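Local coordinates for amino acid adenylation domain-containing protein (Bacillus stratosphericus LAMA 585, PDB 6ULY) that probably selects an alpha-keto acid and activates it as the acyl adenylate, as the first adenylation domain of a nonribosomal depsipeptide synthetase, at residues A[54-59]-A[81-86]; A[71-76]-A[86-91]; A[247-252]-A[271-276]; A[252-257]-A[282-287]. All coordinates share one frame; numbering follows the deposited sequence.

Contact 1: residues A[54-59]-A[81-86]; sequences ERVLTG and MVTAFW. With SO4 (sulfate ion), chain G.
Thr83 OG1 is gripped twice: it is hydrogen-bonded to His79 O, one turn earlier in its own helix, and to Gln44 NE2. With the hydroxyl held this way, the methyl carbon CG2 is left to face Val56. Thr83 CG2 lies anti to the backbone N and meets Val56 CG2 at 3.5 Å, tighter than usual for two methyl groups. The two side chains cross obliquely. The other Val56 branch, CG1, lies 4.5 Å from Ala84 CA and also packs on Ala87.

The contact joins helix 46-62 to helix 78-91 inside the AMP-binding fold. Helix 78-91 is the helical part of a beta-alpha-beta unit. Val56 CA and Ala84 CA are 6.6 Å apart, so the helices run close here. All three touching residues are buried and apolar where they meet.

Arg55 leads away from this interface. Its NH1 donates to O2 of a sulfate ion at 2.7 Å, at the edge of the guanidinium, with a bent N-H...O angle of 136°. The bonds to sulfate O4 are weak. Leu159 O also accepts from Arg55 NH1, and Arg161 N binds the same sulfate, which probably comes from the crystallisation liquor.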
# COMPACT_ATOMS: atom_id res chain seq x y z
N GLU A 54 -29.17 -15.17 22.49
CA GLU A 54 -30.53 -14.66 22.33
C GLU A 54 -30.79 -13.48 23.26
O GLU A 54 -31.52 -12.55 22.88
CB GLU A 54 -31.54 -15.78 22.58
CG GLU A 54 -31.64 -16.78 21.43
CD GLU A 54 -32.35 -18.06 21.82
OE1 GLU A 54 -32.57 -18.92 20.93
OE2 GLU A 54 -32.69 -18.22 23.01
N ARG A 55 -30.21 -13.49 24.46
CA ARG A 55 -30.35 -12.34 25.35
C ARG A 55 -29.67 -11.12 24.74
O ARG A 55 -30.27 -10.04 24.63
CB ARG A 55 -29.76 -12.67 26.72
CG ARG A 55 -30.47 -13.81 27.44
CD ARG A 55 -29.97 -13.99 28.87
NE ARG A 55 -30.20 -15.35 29.36
CZ ARG A 55 -31.38 -15.81 29.76
NH1 ARG A 55 -32.45 -15.03 29.74
NH2 ARG A 55 -31.49 -17.07 30.18
N VAL A 56 -28.41 -11.26 24.33
CA VAL A 56 -27.72 -10.15 23.68
C VAL A 56 -28.50 -9.68 22.46
O VAL A 56 -28.55 -8.48 22.16
CB VAL A 56 -26.28 -10.55 23.31
CG1 VAL A 56 -25.61 -9.44 22.51
CG2 VAL A 56 -25.48 -10.86 24.56
N LEU A 57 -29.14 -10.61 21.75
CA LEU A 57 -29.92 -10.23 20.57
C LEU A 57 -31.05 -9.28 20.93
O LEU A 57 -31.40 -8.39 20.14
CB LEU A 57 -30.47 -11.48 19.88
CG LEU A 57 -31.42 -11.24 18.70
CD1 LEU A 57 -30.73 -10.49 17.57
CD2 LEU A 57 -31.98 -12.57 18.20
N THR A 58 -31.65 -9.46 22.11
CA THR A 58 -32.71 -8.55 22.53
C THR A 58 -32.20 -7.12 22.61
O THR A 58 -32.87 -6.18 22.15
CB THR A 58 -33.27 -8.98 23.89
OG1 THR A 58 -33.90 -10.26 23.77
CG2 THR A 58 -34.28 -7.95 24.39
N GLY A 59 -31.02 -6.93 23.19
CA GLY A 59 -30.48 -5.58 23.32
C GLY A 59 -30.09 -4.98 21.99
O GLY A 59 -30.32 -3.79 21.74
N MET A 81 -17.29 -11.59 23.54
CA MET A 81 -17.14 -11.55 22.09
C MET A 81 -17.80 -12.76 21.43
O MET A 81 -18.53 -12.62 20.44
CB MET A 81 -15.66 -11.48 21.71
CG MET A 81 -15.41 -11.62 20.20
SD MET A 81 -13.86 -10.86 19.68
CE MET A 81 -12.71 -11.55 20.86
N VAL A 82 -17.52 -13.96 21.95
CA VAL A 82 -18.19 -15.17 21.47
C VAL A 82 -19.70 -15.00 21.52
O VAL A 82 -20.42 -15.33 20.57
CB VAL A 82 -17.74 -16.39 22.29
CG1 VAL A 82 -18.64 -17.58 22.01
CG2 VAL A 82 -16.29 -16.74 21.98
N THR A 83 -20.20 -14.48 22.64
CA THR A 83 -21.64 -14.30 22.78
C THR A 83 -22.16 -13.24 21.81
O THR A 83 -23.22 -13.42 21.20
CB THR A 83 -21.98 -13.90 24.22
OG1 THR A 83 -21.53 -14.92 25.11
CG2 THR A 83 -23.48 -13.71 24.41
N ALA A 84 -21.43 -12.14 21.68
CA ALA A 84 -21.83 -11.09 20.75
C ALA A 84 -21.82 -11.58 19.31
O ALA A 84 -22.68 -11.20 18.51
CB ALA A 84 -20.91 -9.88 20.91
N PHE A 85 -20.85 -12.43 18.97
CA PHE A 85 -20.78 -12.97 17.61
C PHE A 85 -22.03 -13.77 17.28
O PHE A 85 -22.59 -13.64 16.19
CB PHE A 85 -19.53 -13.83 17.46
CG PHE A 85 -19.45 -14.55 16.15
CD1 PHE A 85 -18.89 -13.94 15.04
CD2 PHE A 85 -19.92 -15.85 16.03
CE1 PHE A 85 -18.81 -14.60 13.83
CE2 PHE A 85 -19.84 -16.52 14.82
CZ PHE A 85 -19.28 -15.89 13.72
N TRP A 86 -22.47 -14.62 18.20
CA TRP A 86 -23.61 -15.48 17.92
C TRP A 86 -24.93 -14.73 18.00
O TRP A 86 -25.86 -15.04 17.25
CB TRP A 86 -23.59 -16.67 18.86
CG TRP A 86 -22.52 -17.64 18.47
CD1 TRP A 86 -21.33 -17.85 19.10
CD2 TRP A 86 -22.54 -18.53 17.35
NE1 TRP A 86 -20.61 -18.82 18.44
CE2 TRP A 86 -21.33 -19.25 17.37
CE3 TRP A 86 -23.47 -18.80 16.34
CZ2 TRP A 86 -21.03 -20.22 16.41
CZ3 TRP A 86 -23.17 -19.75 15.40
CH2 TRP A 86 -21.96 -20.46 15.44
S SO4 G . -35.62 -15.95 29.51
O1 SO4 G . -35.45 -15.89 28.10
O2 SO4 G . -35.12 -14.74 30.10
O3 SO4 G . -37.04 -16.05 29.78
O4 SO4 G . -34.89 -17.10 30.03

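Contact 2: residues A[71-76]-A[86-91]; sequences VFFQFS and WACVLG
Val71 on strand 70-74 and Cys88 on helix 78-91 mark the closest backbone approach, with their CA atoms 7.9 Å apart. This is the first half of a beta-alpha-beta crossover. Strand 70-74 leads into helix 78-91, and the chain returns as strand 94-97, parallel to the first and beside it in the sheet. The contact packs the helix on the sheet.

Cys88 carries the helix side alone. Its SG stands anti to its own carbonyl carbon (chi1 -69°), and this brings the sulfur against both Val71 and Phe73. Both point from the strand toward the helix.

Phe73 offers its rim. The sulfur lies near the plane of the ring, 83° off its normal, and Cys88 SG is 4.9 Å from the centroid. Cys88 SG is closest to Phe73 CZ, at 3.7 Å. This is a sulfur-aromatic contact at the ring edge. Val71 touches the same sulfur with CG2, at 4.0 Å from Cys88 SG, while its CG1 lies at the edge of the Phe73 ring.

Phe75 CE2 sits 3.4 Å above one face of the Phe73 ring, toward its rim. Phe75 itself packs on Ala80, Met81 and Ala84 of the same helix. All the touching side chains are buried and apolar.

Gln74 belongs to the strand but turns elsewhere: its OE1 bonds to Tyr104 OH. Its NE2 donates to Ser99 O and, at 3.0 Å and 163°, to Phe73 O on a carbonyl lone pair.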
# COMPACT_ATOMS: atom_id res chain seq x y z
N VAL A 71 -21.81 -4.71 12.57
CA VAL A 71 -21.58 -4.44 13.98
C VAL A 71 -20.08 -4.49 14.22
O VAL A 71 -19.42 -5.47 13.87
CB VAL A 71 -22.30 -5.46 14.88
CG1 VAL A 71 -22.07 -5.13 16.35
CG2 VAL A 71 -23.78 -5.48 14.56
N PHE A 72 -19.55 -3.44 14.84
CA PHE A 72 -18.11 -3.26 15.01
C PHE A 72 -17.70 -3.82 16.36
O PHE A 72 -18.03 -3.25 17.40
CB PHE A 72 -17.75 -1.79 14.88
CG PHE A 72 -16.33 -1.54 14.45
CD1 PHE A 72 -16.03 -1.35 13.12
CD2 PHE A 72 -15.31 -1.50 15.39
CE1 PHE A 72 -14.73 -1.12 12.72
CE2 PHE A 72 -14.00 -1.26 14.99
CZ PHE A 72 -13.71 -1.07 13.65
N PHE A 73 -16.96 -4.93 16.35
CA PHE A 73 -16.55 -5.59 17.58
C PHE A 73 -15.27 -4.96 18.13
O PHE A 73 -14.29 -4.80 17.40
CB PHE A 73 -16.34 -7.08 17.35
CG PHE A 73 -17.61 -7.89 17.30
CD1 PHE A 73 -18.82 -7.29 17.00
CD2 PHE A 73 -17.59 -9.25 17.57
CE1 PHE A 73 -19.98 -8.03 16.95
CE2 PHE A 73 -18.75 -10.00 17.53
CZ PHE A 73 -19.94 -9.39 17.23
N GLN A 74 -15.28 -4.64 19.43
CA GLN A 74 -14.12 -4.10 20.14
C GLN A 74 -14.14 -4.73 21.53
O GLN A 74 -14.68 -4.16 22.48
CB GLN A 74 -14.16 -2.58 20.20
CG GLN A 74 -13.78 -1.90 18.89
CD GLN A 74 -12.30 -2.02 18.60
OE1 GLN A 74 -11.52 -1.13 18.94
NE2 GLN A 74 -11.90 -3.12 17.96
N PHE A 75 -13.55 -5.92 21.64
CA PHE A 75 -13.67 -6.75 22.83
C PHE A 75 -12.30 -7.05 23.43
O PHE A 75 -11.32 -7.21 22.70
CB PHE A 75 -14.39 -8.06 22.52
CG PHE A 75 -15.86 -7.90 22.28
CD1 PHE A 75 -16.73 -7.70 23.34
CD2 PHE A 75 -16.36 -7.93 20.99
CE1 PHE A 75 -18.08 -7.54 23.11
CE2 PHE A 75 -17.71 -7.77 20.76
CZ PHE A 75 -18.58 -7.58 21.82
N SER A 76 -12.27 -7.12 24.76
CA SER A 76 -11.19 -7.74 25.50
C SER A 76 -11.59 -9.08 26.11
O SER A 76 -10.71 -9.88 26.44
CB SER A 76 -10.70 -6.81 26.62
OG SER A 76 -11.74 -6.52 27.53
N TRP A 86 -22.47 -14.62 18.20
CA TRP A 86 -23.61 -15.48 17.92
C TRP A 86 -24.93 -14.73 18.00
O TRP A 86 -25.86 -15.04 17.25
CB TRP A 86 -23.59 -16.67 18.86
CG TRP A 86 -22.52 -17.64 18.47
CD1 TRP A 86 -21.33 -17.85 19.10
CD2 TRP A 86 -22.54 -18.53 17.35
NE1 TRP A 86 -20.61 -18.82 18.44
CE2 TRP A 86 -21.33 -19.25 17.37
CE3 TRP A 86 -23.47 -18.80 16.34
CZ2 TRP A 86 -21.03 -20.22 16.41
CZ3 TRP A 86 -23.17 -19.75 15.40
CH2 TRP A 86 -21.96 -20.46 15.44
N ALA A 87 -25.03 -13.72 18.87
CA ALA A 87 -26.18 -12.83 18.81
C ALA A 87 -26.32 -12.24 17.41
O ALA A 87 -27.43 -12.20 16.85
CB ALA A 87 -26.04 -11.72 19.85
N CYS A 88 -25.21 -11.79 16.83
CA CYS A 88 -25.25 -11.24 15.47
C CYS A 88 -25.65 -12.30 14.46
O CYS A 88 -26.46 -12.04 13.56
CB CYS A 88 -23.89 -10.65 15.12
SG CYS A 88 -23.45 -9.15 16.03
N VAL A 89 -25.09 -13.50 14.57
CA VAL A 89 -25.51 -14.61 13.71
C VAL A 89 -27.01 -14.82 13.81
O VAL A 89 -27.69 -15.03 12.80
CB VAL A 89 -24.73 -15.88 14.09
CG1 VAL A 89 -25.37 -17.10 13.43
CG2 VAL A 89 -23.27 -15.75 13.69
N LEU A 90 -27.56 -14.78 15.03
CA LEU A 90 -29.00 -15.00 15.19
C LEU A 90 -29.80 -13.87 14.55
O LEU A 90 -30.84 -14.12 13.93
CB LEU A 90 -29.36 -15.13 16.67
CG LEU A 90 -28.86 -16.38 17.40
CD1 LEU A 90 -29.28 -16.35 18.85
CD2 LEU A 90 -29.37 -17.64 16.71
N GLY A 91 -29.34 -12.64 14.70
CA GLY A 91 -30.07 -11.51 14.17
C GLY A 91 -29.84 -11.21 12.71
O GLY A 91 -30.47 -10.29 12.18

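Contact 3: residues A[247-252]-A[271-276]; sequences DDFIAQ and PNFAFA
Phe249 and Ala274 form the tight part of this contact. Phe249 CZ reaches Ala274 CB at 3.6 Å, and Phe249 CE2 lies 3.8 Å from the same methyl. The contact joins helix 246-251 to helix 272-279 in the large AMP-binding region of an ANL-type adenylation domain. Each helix follows a parallel strand of one mixed sheet, 240-243 for the first and 267-270 for the second.

Phe249 points toward the second helix. Its CG is anti to the backbone N (chi1 166°), which directs the ring at Ala274. The small side chain of Ala274 lets the ring come near the backbone, with Phe249 CZ 4.0 Å from Ala274 CA. Trp218 stacks on the Phe249 ring and also touches Ala274. Trp256 packs on Ala274 too.

The Phe273 side is looser. Phe273 CE2 lies near the plane of the Phe249 ring, at its edge, but stays 4.4 Å from Phe249 CE2. The Phe273 ring also packs on Gln565 and Ala569 of helix 560-570. The Phe273 side chain is about 10 Å from the bound keto acyl adenylate.

Further round helix 246-251 the contact gives way to solvent. Ile250 is partly exposed, and its side chain comes no closer than 4.8 Å to residues 271-276.

On the buried side, Ala274 also rests against its own neighbour: its CB lies 4.1 Å above one face of the Phe273 ring, offset toward the rim.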
# COMPACT_ATOMS: atom_id res chain seq x y z
N ASP A 247 -3.40 -11.96 26.00
CA ASP A 247 -2.49 -11.26 26.90
C ASP A 247 -1.87 -12.21 27.91
O ASP A 247 -0.67 -12.12 28.22
CB ASP A 247 -3.22 -10.12 27.61
CG ASP A 247 -3.96 -9.22 26.65
OD1 ASP A 247 -4.85 -9.72 25.92
OD2 ASP A 247 -3.66 -8.00 26.62
N ASP A 248 -2.67 -13.14 28.44
CA ASP A 248 -2.16 -14.04 29.47
C ASP A 248 -1.07 -14.96 28.94
O ASP A 248 -0.17 -15.35 29.69
CB ASP A 248 -3.30 -14.88 30.06
CG ASP A 248 -4.38 -14.02 30.71
OD1 ASP A 248 -5.55 -14.46 30.73
OD2 ASP A 248 -4.06 -12.91 31.18
N PHE A 249 -1.12 -15.32 27.66
CA PHE A 249 -0.07 -16.18 27.12
C PHE A 249 1.23 -15.41 26.93
O PHE A 249 2.29 -15.85 27.38
CB PHE A 249 -0.49 -16.80 25.79
CG PHE A 249 0.66 -17.41 25.04
CD1 PHE A 249 1.13 -18.67 25.37
CD2 PHE A 249 1.32 -16.69 24.06
CE1 PHE A 249 2.21 -19.22 24.70
CE2 PHE A 249 2.40 -17.23 23.39
CZ PHE A 249 2.85 -18.49 23.71
N ILE A 250 1.18 -14.27 26.23
CA ILE A 250 2.43 -13.55 25.96
C ILE A 250 3.05 -13.05 27.26
O ILE A 250 4.27 -12.88 27.34
CB ILE A 250 2.21 -12.40 24.95
CG1 ILE A 250 1.23 -11.37 25.49
CG2 ILE A 250 1.74 -12.94 23.60
CD1 ILE A 250 1.90 -10.13 26.06
N ALA A 251 2.24 -12.83 28.29
CA ALA A 251 2.79 -12.47 29.59
C ALA A 251 3.54 -13.63 30.22
O ALA A 251 4.64 -13.45 30.77
CB ALA A 251 1.67 -11.99 30.52
N GLN A 252 2.98 -14.84 30.16
CA GLN A 252 3.60 -16.04 30.72
C GLN A 252 3.39 -17.19 29.74
O GLN A 252 2.46 -17.99 29.88
CB GLN A 252 3.02 -16.38 32.09
CG GLN A 252 2.97 -15.22 33.08
CD GLN A 252 4.33 -14.85 33.63
OE1 GLN A 252 5.23 -15.69 33.71
NE2 GLN A 252 4.50 -13.58 34.00
N PRO A 271 0.90 -19.27 15.91
CA PRO A 271 1.96 -19.00 14.93
C PRO A 271 3.30 -19.48 15.46
O PRO A 271 3.47 -19.79 16.63
CB PRO A 271 1.92 -17.47 14.76
CG PRO A 271 0.57 -17.06 15.26
CD PRO A 271 0.22 -18.03 16.34
N ASN A 272 4.28 -19.51 14.55
CA ASN A 272 5.57 -20.10 14.89
C ASN A 272 6.24 -19.39 16.07
O ASN A 272 7.02 -20.01 16.80
CB ASN A 272 6.49 -20.07 13.67
CG ASN A 272 7.74 -20.89 13.87
OD1 ASN A 272 7.71 -22.13 13.83
ND2 ASN A 272 8.87 -20.22 14.10
N PHE A 273 5.94 -18.10 16.27
CA PHE A 273 6.61 -17.35 17.33
C PHE A 273 6.29 -17.93 18.71
O PHE A 273 7.15 -17.94 19.60
CB PHE A 273 6.22 -15.87 17.28
CG PHE A 273 4.85 -15.57 17.82
CD1 PHE A 273 3.78 -15.41 16.96
CD2 PHE A 273 4.64 -15.42 19.18
CE1 PHE A 273 2.51 -15.13 17.46
CE2 PHE A 273 3.38 -15.15 19.68
CZ PHE A 273 2.31 -15.00 18.81
N ALA A 274 5.05 -18.40 18.90
CA ALA A 274 4.68 -18.95 20.19
C ALA A 274 5.50 -20.19 20.51
O ALA A 274 5.92 -20.39 21.66
CB ALA A 274 3.18 -19.27 20.22
N PHE A 275 5.74 -21.04 19.51
CA PHE A 275 6.60 -22.20 19.72
C PHE A 275 8.00 -21.77 20.09
O PHE A 275 8.63 -22.36 20.98
CB PHE A 275 6.62 -23.08 18.47
CG PHE A 275 5.29 -23.68 18.12
CD1 PHE A 275 4.32 -22.93 17.46
CD2 PHE A 275 5.00 -25.00 18.45
CE1 PHE A 275 3.10 -23.48 17.14
CE2 PHE A 275 3.77 -25.55 18.13
CZ PHE A 275 2.82 -24.80 17.47
N ALA A 276 8.51 -20.72 19.44
CA ALA A 276 9.84 -20.22 19.78
C ALA A 276 9.86 -19.61 21.17
O ALA A 276 10.85 -19.74 21.90
CB ALA A 276 10.29 -19.20 18.74

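Contact 4: residues A[252-257]-A[282-287]; sequences QPLRWL and EKEISS. With SO4 (sulfate ion), chain N; SO4 (sulfate ion), chain O.
Leu254 and Ile285 make the closest contact, with Leu254 CD2 3.5 Å from Ile285 CG1. The two branches of Leu254 divide the work. CD2 packs on Ile285, while CD1 meets the aliphatic part of Glu284 at 3.7 Å from its CG, the side chains crossing at about a right angle. Leu257, one turn on, adds CD1 at 4.1 Å from Ile285 CG1.

The next shell surrounds these groups. Residues 252-255 form a type I beta turn, closed by Arg255 N to Gln252 O, which links helix 246-251 to helix 255-262 and presents Leu254 to helix 282-285. Tyr281 packs on Leu254. Ile278 and Leu317 pack on Ile285, tying the pair to helices 272-279 and 307-317. Within 282-287, Ser286 OG donates to Lys283 O at 2.7 Å.

Arg255 leaves the interface. Gln252 CG lies 3.5 Å above the centre of its guanidinium. Arg255 NH1 donates to O1 of one sulfate at 2.7 Å and 159°, and also to Asp248 O. Arg255 NH2 donates to O2 of a second sulfate at 3.2 Å.

The interface itself is therefore held by apolar carbons, with exposed Glu284 at its solvent side. The arginine charge is probably balanced at least partly by the two sulfates, which are likely from the crystallisation liquor.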
# COMPACT_ATOMS: atom_id res chain seq x y z
N GLN A 252 2.98 -14.84 30.16
CA GLN A 252 3.60 -16.04 30.72
C GLN A 252 3.39 -17.19 29.74
O GLN A 252 2.46 -17.99 29.88
CB GLN A 252 3.02 -16.38 32.09
CG GLN A 252 2.97 -15.22 33.08
CD GLN A 252 4.33 -14.85 33.63
OE1 GLN A 252 5.23 -15.69 33.71
NE2 GLN A 252 4.50 -13.58 34.00
N PRO A 253 4.25 -17.30 28.73
CA PRO A 253 4.05 -18.35 27.71
C PRO A 253 3.87 -19.75 28.27
O PRO A 253 3.13 -20.55 27.69
CB PRO A 253 5.31 -18.24 26.85
CG PRO A 253 5.75 -16.82 27.00
CD PRO A 253 5.41 -16.44 28.41
N LEU A 254 4.52 -20.07 29.39
CA LEU A 254 4.38 -21.42 29.95
C LEU A 254 2.95 -21.73 30.38
O LEU A 254 2.63 -22.90 30.60
CB LEU A 254 5.32 -21.60 31.14
CG LEU A 254 6.81 -21.73 30.79
CD1 LEU A 254 7.63 -21.93 32.06
CD2 LEU A 254 7.06 -22.87 29.80
N ARG A 255 2.09 -20.72 30.49
CA ARG A 255 0.68 -20.98 30.73
C ARG A 255 0.08 -21.88 29.66
O ARG A 255 -0.84 -22.65 29.94
CB ARG A 255 -0.09 -19.67 30.81
CG ARG A 255 0.07 -18.98 32.13
CD ARG A 255 -0.50 -17.58 32.12
NE ARG A 255 -0.30 -16.96 33.41
CZ ARG A 255 -0.42 -15.66 33.65
NH1 ARG A 255 -0.74 -14.82 32.67
NH2 ARG A 255 -0.22 -15.20 34.88
N TRP A 256 0.57 -21.77 28.42
CA TRP A 256 0.14 -22.70 27.38
C TRP A 256 0.27 -24.14 27.87
O TRP A 256 -0.67 -24.94 27.75
CB TRP A 256 0.97 -22.48 26.11
CG TRP A 256 0.32 -22.94 24.83
CD1 TRP A 256 -0.96 -23.37 24.66
CD2 TRP A 256 0.95 -23.01 23.54
NE1 TRP A 256 -1.17 -23.70 23.34
CE2 TRP A 256 -0.02 -23.49 22.64
CE3 TRP A 256 2.23 -22.72 23.07
CZ2 TRP A 256 0.26 -23.67 21.28
CZ3 TRP A 256 2.50 -22.91 21.73
CH2 TRP A 256 1.52 -23.38 20.85
N LEU A 257 1.43 -24.48 28.43
CA LEU A 257 1.62 -25.83 28.96
C LEU A 257 0.61 -26.12 30.06
O LEU A 257 -0.08 -27.14 30.03
CB LEU A 257 3.05 -25.99 29.47
CG LEU A 257 4.15 -25.76 28.43
CD1 LEU A 257 5.50 -26.19 28.99
CD2 LEU A 257 3.86 -26.48 27.13
N GLU A 282 13.48 -23.30 28.26
CA GLU A 282 13.90 -24.68 28.46
C GLU A 282 14.36 -24.91 29.90
O GLU A 282 14.15 -26.00 30.46
CB GLU A 282 15.02 -25.05 27.49
CG GLU A 282 16.33 -24.33 27.72
CD GLU A 282 17.43 -24.83 26.81
OE1 GLU A 282 17.31 -25.97 26.30
OE2 GLU A 282 18.41 -24.09 26.59
N LYS A 283 14.99 -23.91 30.51
CA LYS A 283 15.46 -24.07 31.89
C LYS A 283 14.30 -24.39 32.82
O LYS A 283 14.34 -25.39 33.55
CB LYS A 283 16.17 -22.79 32.35
N GLU A 284 13.25 -23.57 32.80
CA GLU A 284 12.11 -23.77 33.68
C GLU A 284 11.21 -24.91 33.21
O GLU A 284 10.43 -25.43 34.02
CB GLU A 284 11.31 -22.48 33.82
CG GLU A 284 11.23 -21.60 32.58
CD GLU A 284 12.38 -20.60 32.47
OE1 GLU A 284 12.47 -19.69 33.32
OE2 GLU A 284 13.20 -20.73 31.53
N ILE A 285 11.30 -25.30 31.94
CA ILE A 285 10.56 -26.47 31.48
C ILE A 285 11.21 -27.75 32.00
O ILE A 285 10.53 -28.72 32.34
CB ILE A 285 10.45 -26.48 29.95
CG1 ILE A 285 9.48 -25.41 29.47
CG2 ILE A 285 10.01 -27.86 29.46
CD1 ILE A 285 9.57 -25.12 27.97
N SER A 286 12.54 -27.77 32.05
CA SER A 286 13.26 -28.92 32.58
C SER A 286 13.12 -29.04 34.09
O SER A 286 13.58 -30.04 34.65
CB SER A 286 14.74 -28.85 32.19
OG SER A 286 15.40 -27.84 32.93
N SER A 287 12.52 -28.06 34.75
CA SER A 287 12.24 -28.12 36.18
C SER A 287 10.75 -28.02 36.46
O SER A 287 10.35 -27.74 37.60
CB SER A 287 12.99 -27.01 36.92
OG SER A 287 14.39 -27.11 36.69
S SO4 N . -0.07 -11.59 34.50
O1 SO4 N . -0.35 -12.19 33.22
O2 SO4 N . -0.17 -10.16 34.39
O3 SO4 N . -1.04 -12.06 35.46
O4 SO4 N . 1.25 -11.96 34.93
S SO4 O . -2.11 -17.02 37.70
O1 SO4 O . -2.51 -17.57 36.44
O2 SO4 O . -0.71 -16.72 37.67
O3 SO4 O . -2.86 -15.82 37.95
O4 SO4 O . -2.38 -17.97 38.74

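In the fold
From the N terminus, contact 1 opens on helix 46-62. Contact 2 opens next, on strand 70-74, before contact 1 closes on helix 78-91. The same helix then closes contact 2. The two therefore cross, share Trp86, and pack helix 78-91 against both helix 46-62 and the sheet that holds strand 70-74. Contacts 3 and 4 come later and also cross. Contact 3 opens on helix 246-251 and contact 4 on the turn and helix that follow it. They share Gln252 and close in order on helices 272-279 and 282-285. Their Trp256 and Phe275 side chains meet. The pairs are in series: contacts 2 and 3 lie about 26 Å apart, centre to centre, without touching.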